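Local coordinates for cyclase (Streptomyces sp. R1128, PDB 3TFZ), which acts as an aromatase/cyclase of the R1128 aromatic polyketide pathway, probably closing and dehydrating a ring of the polyketide chain within a helix-grip fold, at the interface of chains A and B. Numbering follows the deposited sequence. Chains: chain A/B, Cyclase.

The interface of chains A and B. Residues chain A 12, 100-101, 105, 107; chain B 75, 77, 97, 99.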
ATOM      1  N   THR A  12      -1.827  -5.468   5.608  1.00 13.21           N
ATOM      2  CA  THR A  12      -2.075  -6.894   5.675  1.00 13.14           C
ATOM      3  C   THR A  12      -2.824  -7.038   6.954  1.00 14.40           C
ATOM      4  O   THR A  12      -2.295  -6.650   7.988  1.00 15.94           O
ATOM      5  CB  THR A  12      -0.734  -7.682   5.722  1.00 14.04           C
ATOM      6  OG1 THR A  12      -0.082  -7.559   4.475  1.00 15.20           O
ATOM      7  CG2 THR A  12      -0.971  -9.150   5.848  1.00 14.77           C
ATOM      8  N   THR A 100      -8.088 -12.274  -0.275  1.00 17.59           N
ATOM      9  CA  THR A 100      -7.596 -13.446   0.415  1.00 17.89           C
ATOM     10  C   THR A 100      -6.085 -13.640   0.151  1.00 20.03           C
ATOM     11  O   THR A 100      -5.644 -13.822  -1.055  1.00 21.46           O
ATOM     12  CB  THR A 100      -8.352 -14.681  -0.125  1.00 18.12           C
ATOM     13  OG1 THR A 100      -9.710 -14.567   0.314  1.00 16.88           O
ATOM     14  CG2 THR A 100      -7.797 -15.871   0.427  1.00 12.54           C
ATOM     15  N   LEU A 101      -5.300 -13.581   1.235  1.00 20.63           N
ATOM     16  CA  LEU A 101      -3.886 -13.861   1.191  1.00 22.45           C
ATOM     17  C   LEU A 101      -3.739 -15.328   1.638  1.00 26.27           C
ATOM     18  O   LEU A 101      -3.179 -16.182   0.922  1.00 29.13           O
ATOM     19  CB  LEU A 101      -3.142 -12.869   2.103  1.00 22.69           C
ATOM     20  CG  LEU A 101      -1.604 -12.999   2.253  1.00 24.02           C
ATOM     21  CD1 LEU A 101      -0.803 -13.026   0.919  1.00 21.94           C
ATOM     22  CD2 LEU A 101      -1.125 -11.871   3.083  1.00 25.53           C
ATOM     23  N   ARG A 105      -5.380 -14.495   6.631  1.00 22.44           N
ATOM     24  CA  ARG A 105      -4.864 -13.152   6.376  1.00 21.65           C
ATOM     25  C   ARG A 105      -5.473 -12.555   5.156  1.00 20.23           C
ATOM     26  O   ARG A 105      -5.907 -13.289   4.272  1.00 19.58           O
ATOM     27  CB  ARG A 105      -3.350 -13.098   6.287  1.00 22.69           C
ATOM     28  CG  ARG A 105      -2.686 -13.657   7.530  1.00 24.43           C
ATOM     29  CD  ARG A 105      -1.174 -13.644   7.310  1.00 26.56           C
ATOM     30  NE  ARG A 105      -0.762 -14.597   6.288  1.00 31.67           N
ATOM     31  CZ  ARG A 105       0.362 -14.464   5.592  1.00 34.20           C
ATOM     32  NH1 ARG A 105       1.124 -13.386   5.783  1.00 30.91           N
ATOM     33  NH2 ARG A 105       0.675 -15.362   4.659  1.00 33.35           N
ATOM     34  N   GLN A 107      -5.146  -9.156   2.394  1.00 18.04           N
ATOM     35  CA  GLN A 107      -4.528  -7.910   1.949  1.00 16.55           C
ATOM     36  C   GLN A 107      -5.658  -6.844   1.794  1.00 15.72           C
ATOM     37  O   GLN A 107      -6.647  -7.062   1.075  1.00 14.22           O
ATOM     38  CB  GLN A 107      -3.854  -8.141   0.593  1.00 16.22           C
ATOM     39  CG  GLN A 107      -2.872  -7.030   0.106  1.00 11.86           C
ATOM     40  CD  GLN A 107      -1.602  -7.059   0.876  1.00 14.53           C
ATOM     41  OE1 GLN A 107      -0.883  -8.056   0.923  1.00 16.91           O
ATOM     42  NE2 GLN A 107      -1.300  -5.950   1.515  1.00  9.53           N
TER
ATOM     43  N   ARG B  75       0.469 -19.305  -5.207  1.00 28.93           N
ATOM     44  CA  ARG B  75      -0.006 -18.106  -4.531  1.00 29.48           C
ATOM     45  C   ARG B  75       0.477 -16.867  -5.197  1.00 27.47           C
ATOM     46  O   ARG B  75      -0.079 -15.831  -4.909  1.00 28.04           O
ATOM     47  CB  ARG B  75       0.430 -18.030  -3.102  1.00 29.74           C
ATOM     48  CG  ARG B  75      -0.231 -19.040  -2.202  1.00 35.67           C
ATOM     49  CD  ARG B  75      -0.026 -18.611  -0.697  1.00 43.22           C
ATOM     50  NE  ARG B  75      -0.685 -19.544   0.210  1.00 49.36           N
ATOM     51  CZ  ARG B  75      -1.994 -19.572   0.501  1.00 50.18           C
ATOM     52  NH1 ARG B  75      -2.850 -18.680  -0.022  1.00 49.00           N
ATOM     53  NH2 ARG B  75      -2.433 -20.491   1.361  1.00 52.54           N
ATOM     54  N   VAL B  77       3.510 -15.452  -4.589  1.00 21.85           N
ATOM     55  CA  VAL B  77       4.207 -14.754  -3.510  1.00 20.71           C
ATOM     56  C   VAL B  77       5.719 -15.138  -3.595  1.00 21.34           C
ATOM     57  O   VAL B  77       6.074 -16.349  -3.762  1.00 21.18           O
ATOM     58  CB  VAL B  77       3.660 -15.159  -2.112  1.00 22.21           C
ATOM     59  CG1 VAL B  77       4.564 -14.694  -0.955  1.00 19.10           C
ATOM     60  CG2 VAL B  77       2.174 -14.699  -1.935  1.00 21.15           C
ATOM     61  N   ARG B  97       3.799  -9.918  -3.583  1.00 16.22           N
ATOM     62  CA  ARG B  97       2.551 -10.599  -3.823  1.00 15.78           C
ATOM     63  C   ARG B  97       1.867 -10.004  -5.024  1.00 17.72           C
ATOM     64  O   ARG B  97       1.681  -8.774  -5.114  1.00 18.10           O
ATOM     65  CB  ARG B  97       1.679 -10.337  -2.622  1.00 16.28           C
ATOM     66  CG  ARG B  97       2.398 -10.606  -1.298  1.00 16.49           C
ATOM     67  CD  ARG B  97       1.724 -10.035  -0.125  1.00 18.60           C
ATOM     68  NE  ARG B  97       2.326 -10.530   1.153  1.00 20.05           N
ATOM     69  CZ  ARG B  97       2.088  -9.983   2.333  1.00 19.49           C
ATOM     70  NH1 ARG B  97       1.239  -8.921   2.392  1.00 11.22           N
ATOM     71  NH2 ARG B  97       2.645 -10.523   3.446  1.00 15.94           N
ATOM     72  N   PHE B  99      -1.820 -10.184  -6.674  1.00 16.34           N
ATOM     73  CA  PHE B  99      -3.170 -10.684  -6.620  1.00 15.70           C
ATOM     74  C   PHE B  99      -3.923 -10.471  -7.894  1.00 16.11           C
ATOM     75  O   PHE B  99      -3.678  -9.506  -8.580  1.00 17.59           O
ATOM     76  CB  PHE B  99      -3.941  -9.973  -5.518  1.00 16.34           C
ATOM     77  CG  PHE B  99      -3.352 -10.163  -4.137  1.00 16.41           C
ATOM     78  CD1 PHE B  99      -3.644 -11.295  -3.412  1.00 12.74           C
ATOM     79  CD2 PHE B  99      -2.440  -9.226  -3.601  1.00 12.75           C
ATOM     80  CE1 PHE B  99      -3.155 -11.457  -2.084  1.00 14.38           C
ATOM     81  CE2 PHE B  99      -1.893  -9.432  -2.354  1.00 11.77           C
ATOM     82  CZ  PHE B  99      -2.263 -10.530  -1.573  1.00 15.61           C
TER
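A:Leu101, in the turn after strand 91-100, gives up the most surface in this patch (65 Å²), followed by B:Arg97 (51 Å²) and B:Phe99 (46 Å²), both from strand 91-100 of the other copy. CG of A:Leu101 is anti to the backbone N (chi1 178°), and from there the two methyls go to different partners. CD2 sits over the centre of the B:Arg97 guanidinium, 3.8 Å from its CZ, and the two side chains cross at about a right angle. The other branch, CD1, meets the ring tip of B:Phe99 at CZ, also 3.8 Å away. CD2 also lies over the centre of the A:Arg105 guanidinium, so this one methyl touches a face of each of two guanidinium groups whose planes are 89° apart, nearly perpendicular.

B:Arg97 runs extended from CG to NE and delivers NH1 to two acceptors. NH1 of B:Arg97 donates to the hydroxyl OG1 of A:Thr12 at 2.8 Å, close to the guanidinium plane. The same NH1 of B:Arg97 donates to the amide oxygen OE1 of A:Gln107 at 2.7 Å, meeting a lone pair in the carbonyl plane although OE1 is tilted from the guanidinium plane by 21°. A bend at chi2 of A:Gln107 accompanies this placement, while its methylene CG packs 3.6 Å from CE2 of B:Phe99. An alanine in place of B:Arg97 would remove both hydrogen bonds and the flat cover over CD2, and would probably loosen this part of the interface.

Two-fold symmetry repeats the patch with the chains exchanged, combining apolar packing of A:Leu101 and B:Phe99 with the hydrogen bonds from B:Arg97; it may help hold a dimer together, although the structure alone does not show that this pairing persists in solution.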